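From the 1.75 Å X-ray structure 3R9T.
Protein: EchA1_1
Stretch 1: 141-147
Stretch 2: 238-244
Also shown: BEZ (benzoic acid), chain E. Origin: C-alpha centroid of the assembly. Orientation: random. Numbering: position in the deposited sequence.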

ATOM      1  N   ARG B 141      20.043   2.382  18.636  1.00 32.10           N
ATOM      2  CA  ARG B 141      20.689   3.438  19.430  1.00 33.04           C
ATOM      3  C   ARG B 141      19.762   4.099  20.471  1.00 33.31           C
ATOM      4  O   ARG B 141      20.176   5.020  21.179  1.00 34.39           O
ATOM      5  CB  ARG B 141      21.273   4.501  18.482  1.00 32.88           C
ATOM      6  N   GLY B 142      18.522   3.628  20.582  1.00 32.44           N
ATOM      7  CA  GLY B 142      17.598   4.124  21.610  1.00 32.20           C
ATOM      8  C   GLY B 142      16.698   5.278  21.201  1.00 31.17           C
ATOM      9  O   GLY B 142      15.932   5.803  22.022  1.00 31.52           O
ATOM     10  N   LEU B 143      16.758   5.626  19.916  1.00 29.89           N
ATOM     11  CA  LEU B 143      15.921   6.648  19.304  1.00 28.38           C
ATOM     12  C   LEU B 143      14.984   5.980  18.296  1.00 26.67           C
ATOM     13  O   LEU B 143      14.785   4.775  18.343  1.00 25.97           O
ATOM     14  CB  LEU B 143      16.805   7.652  18.570  1.00 29.01           C
ATOM     15  N   ILE B 144      14.419   6.768  17.388  1.00 24.55           N
ATOM     16  CA  ILE B 144      13.551   6.232  16.326  1.00 23.14           C
ATOM     17  C   ILE B 144      13.765   7.045  15.062  1.00 21.87           C
ATOM     18  O   ILE B 144      14.416   8.086  15.103  1.00 22.11           O
ATOM     19  CB  ILE B 144      12.031   6.256  16.681  1.00 23.26           C
ATOM     20  CG1 ILE B 144      11.547   7.679  17.031  1.00 24.33           C
ATOM     21  CG2 ILE B 144      11.678   5.204  17.784  1.00 24.12           C
ATOM     22  CD1 ILE B 144      10.041   7.786  17.221  1.00 24.02           C
ATOM     23  N   ALA B 145      13.230   6.539  13.947  1.00 20.67           N
ATOM     24  CA  ALA B 145      13.244   7.251  12.673  1.00 20.12           C
ATOM     25  C   ALA B 145      12.228   8.382  12.746  1.00 19.75           C
ATOM     26  O   ALA B 145      11.101   8.261  12.260  1.00 20.35           O
ATOM     27  CB  ALA B 145      12.932   6.285  11.500  1.00 19.79           C
ATOM     28  N   ALA B 146      12.666   9.480  13.368  1.00 19.99           N
ATOM     29  CA  ALA B 146      11.814  10.613  13.706  1.00 20.31           C
ATOM     30  C   ALA B 146      11.559  11.536  12.524  1.00 20.30           C
ATOM     31  O   ALA B 146      10.648  12.360  12.583  1.00 22.00           O
ATOM     32  CB  ALA B 146      12.422  11.410  14.886  1.00 20.52           C
ATOM     33  N   ALA B 147      12.357  11.403  11.463  1.00 19.90           N
ATOM     34  CA  ALA B 147      12.221  12.220  10.255  1.00 18.77           C
ATOM     35  C   ALA B 147      11.271  11.604   9.210  1.00 18.50           C
ATOM     36  O   ALA B 147      11.509  11.706   7.999  1.00 18.81           O
ATOM     37  CB  ALA B 147      13.620  12.471   9.635  1.00 19.49           C
ATOM     38  N   ARG B 238       5.301  13.150  19.774  1.00 29.74           N
ATOM     39  CA  ARG B 238       4.886  12.669  21.103  1.00 31.11           C
ATOM     40  C   ARG B 238       5.831  11.592  21.652  1.00 30.84           C
ATOM     41  O   ARG B 238       6.245  11.648  22.814  1.00 31.28           O
ATOM     42  CB  ARG B 238       3.442  12.153  20.991  1.00 31.77           C
ATOM     43  CG  ARG B 238       2.876  11.309  22.119  1.00 35.82           C
ATOM     44  CD  ARG B 238       1.369  11.056  21.845  1.00 39.08           C
ATOM     45  NE  ARG B 238       1.048   9.761  21.227  1.00 40.87           N
ATOM     46  CZ  ARG B 238      -0.007   9.526  20.440  1.00 42.67           C
ATOM     47  NH1 ARG B 238      -0.844  10.503  20.089  1.00 44.76           N
ATOM     48  NH2 ARG B 238      -0.216   8.303  19.968  1.00 42.42           N
ATOM     49  N   GLU B 239       6.177  10.628  20.803  1.00 29.68           N
ATOM     50  CA  GLU B 239       7.015   9.509  21.223  1.00 29.82           C
ATOM     51  C   GLU B 239       8.458   9.968  21.430  1.00 30.25           C
ATOM     52  O   GLU B 239       9.098   9.537  22.382  1.00 30.06           O
ATOM     53  CB  GLU B 239       6.962   8.341  20.230  1.00 29.06           C
ATOM     54  CG  GLU B 239       5.599   7.705  20.042  1.00 29.15           C
ATOM     55  CD  GLU B 239       5.187   6.807  21.174  1.00 31.00           C
ATOM     56  OE1 GLU B 239       5.999   6.568  22.095  1.00 33.23           O
ATOM     57  OE2 GLU B 239       4.039   6.319  21.132  1.00 30.49           O
ATOM     58  N   MET B 240       8.953  10.857  20.565  1.00 30.90           N
ATOM     59  CA  MET B 240      10.347  11.318  20.656  1.00 32.60           C
ATOM     60  C   MET B 240      10.606  12.097  21.924  1.00 34.73           C
ATOM     61  O   MET B 240      11.671  11.971  22.536  1.00 35.43           O
ATOM     62  CB  MET B 240      10.723  12.204  19.472  1.00 32.29           C
ATOM     63  CG  MET B 240      11.314  11.441  18.318  1.00 32.15           C
ATOM     64  SD  MET B 240      12.917  10.674  18.644  1.00 33.35           S
ATOM     65  CE  MET B 240      14.131  11.895  18.117  1.00 34.57           C
ATOM     66  N   ARG B 241       9.637  12.922  22.295  1.00 36.51           N
ATOM     67  CA  ARG B 241       9.726  13.688  23.522  1.00 38.55           C
ATOM     68  C   ARG B 241       9.992  12.764  24.713  1.00 39.53           C
ATOM     69  O   ARG B 241      10.889  13.031  25.517  1.00 40.39           O
ATOM     70  CB  ARG B 241       8.471  14.547  23.723  1.00 39.50           C
ATOM     71  CG  ARG B 241       8.547  15.844  22.908  1.00 40.92           C
ATOM     72  CD  ARG B 241       7.531  16.918  23.273  1.00 43.49           C
ATOM     73  NE  ARG B 241       7.524  17.955  22.232  1.00 44.24           N
ATOM     74  CZ  ARG B 241       8.466  18.889  22.060  1.00 46.27           C
ATOM     75  NH1 ARG B 241       8.346  19.765  21.062  1.00 46.61           N
ATOM     76  NH2 ARG B 241       9.521  18.972  22.872  1.00 47.25           N
ATOM     77  N   ALA B 242       9.243  11.667  24.802  1.00 39.46           N
ATOM     78  CA  ALA B 242       9.448  10.681  25.868  1.00 40.03           C
ATOM     79  C   ALA B 242      10.790   9.962  25.728  1.00 40.12           C
ATOM     80  O   ALA B 242      11.530   9.828  26.705  1.00 40.97           O
ATOM     81  CB  ALA B 242       8.312   9.675  25.886  1.00 40.11           C
ATOM     82  N   LEU B 243      11.105   9.510  24.513  1.00 39.07           N
ATOM     83  CA  LEU B 243      12.351   8.766  24.254  1.00 39.01           C
ATOM     84  C   LEU B 243      13.623   9.563  24.493  1.00 40.56           C
ATOM     85  O   LEU B 243      14.606   9.036  25.024  1.00 41.01           O
ATOM     86  CB  LEU B 243      12.402   8.282  22.813  1.00 37.36           C
ATOM     87  CG  LEU B 243      11.488   7.131  22.434  1.00 35.34           C
ATOM     88  CD1 LEU B 243      11.502   6.955  20.910  1.00 33.90           C
ATOM     89  CD2 LEU B 243      11.908   5.865  23.147  1.00 35.81           C
ATOM     90  N   LEU B 244      13.620  10.820  24.065  1.00 41.67           N
ATOM     91  CA  LEU B 244      14.772  11.687  24.269  1.00 43.25           C
ATOM     92  C   LEU B 244      15.011  11.921  25.769  1.00 44.83           C
ATOM     93  O   LEU B 244      16.084  12.381  26.148  1.00 46.02           O
ATOM     94  CB  LEU B 244      14.595  13.037  23.549  1.00 43.06           C
ATOM     95  CG  LEU B 244      14.794  13.175  22.029  1.00 42.58           C
ATOM     96  CD1 LEU B 244      14.104  14.444  21.519  1.00 42.62           C
ATOM     97  CD2 LEU B 244      16.274  13.180  21.650  1.00 43.29           C
TER
HETATM   98  C   BEZ E 264      16.277  10.121  12.545  1.00 31.03           C
HETATM   99  O1  BEZ E 264      15.299  10.291  11.804  1.00 28.84           O
HETATM  100  O2  BEZ E 264      17.055   9.168  12.343  1.00 30.85           O
HETATM  101  C1  BEZ E 264      16.517  11.106  13.642  1.00 31.59           C
HETATM  102  C2  BEZ E 264      15.933  12.363  13.548  1.00 32.64           C
HETATM  103  C3  BEZ E 264      16.144  13.298  14.554  1.00 34.75           C
HETATM  104  C4  BEZ E 264      16.937  12.969  15.647  1.00 34.77           C
HETATM  105  C5  BEZ E 264      17.521  11.708  15.739  1.00 34.52           C
HETATM  106  C6  BEZ E 264      17.314  10.772  14.731  1.00 33.07           C

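What holds an irregular loop against a helix here? The contact is small and apolar: no hydrogen bond crosses it among the atoms modelled, so shape does the work. On the helix, Glu-239, Met-240 and Leu-243 face the loop, while Arg-238, Arg-241 and Ala-242 stay out of reach. Leu-243 N donates to Glu-239 O at 2.9 Å, the turn that brings these two residues to the same side.

Which bump fills the main hollow? Ile-144 points its CB toward the helix and lodges among all three contact residues. Its CG2 meets Leu-243 CD1 at 3.6 Å, and its CG1 packs on Met-240 SD at 3.7 Å. With chi1 at p and chi2 at t, CD1 extends to 4.3 Å from Glu-239 CB. The glutamate offers only its aliphatic base here; its CB points toward the loop, but the carboxylate end leads away and OE2 is hydrogen-bonded elsewhere in the structure.

How does the surface continue beyond Ile-144? Ala-145 turns its CB away, and Ala-146 turns its own back toward the helix. That small methyl reaches Met-240 CG at 3.6 Å, so the methionine touches both Ile-144 and Ala-146. At the other end, Leu-243 CD2 comes within 4.2 Å of Gly-142 O, a looser fit against bare backbone. The backbone angles of Gly-142 themselves call for glycine, since a CB would jam against the preceding carbonyl oxygen.

Where does benzoic acid meet this packing? Met-240 starts sideways, but its end comes nearer the loop, and CE lies 3.9 Å from BEZ C4. The loop also contacts the carboxyl group: Ala-147 N donates a hydrogen bond to BEZ O1 at 3.2 Å. Both stretches therefore touch the ligand: Ala-146 CB lies 3.9 Å from BEZ C2, so this methyl borders both the methionine and the ring.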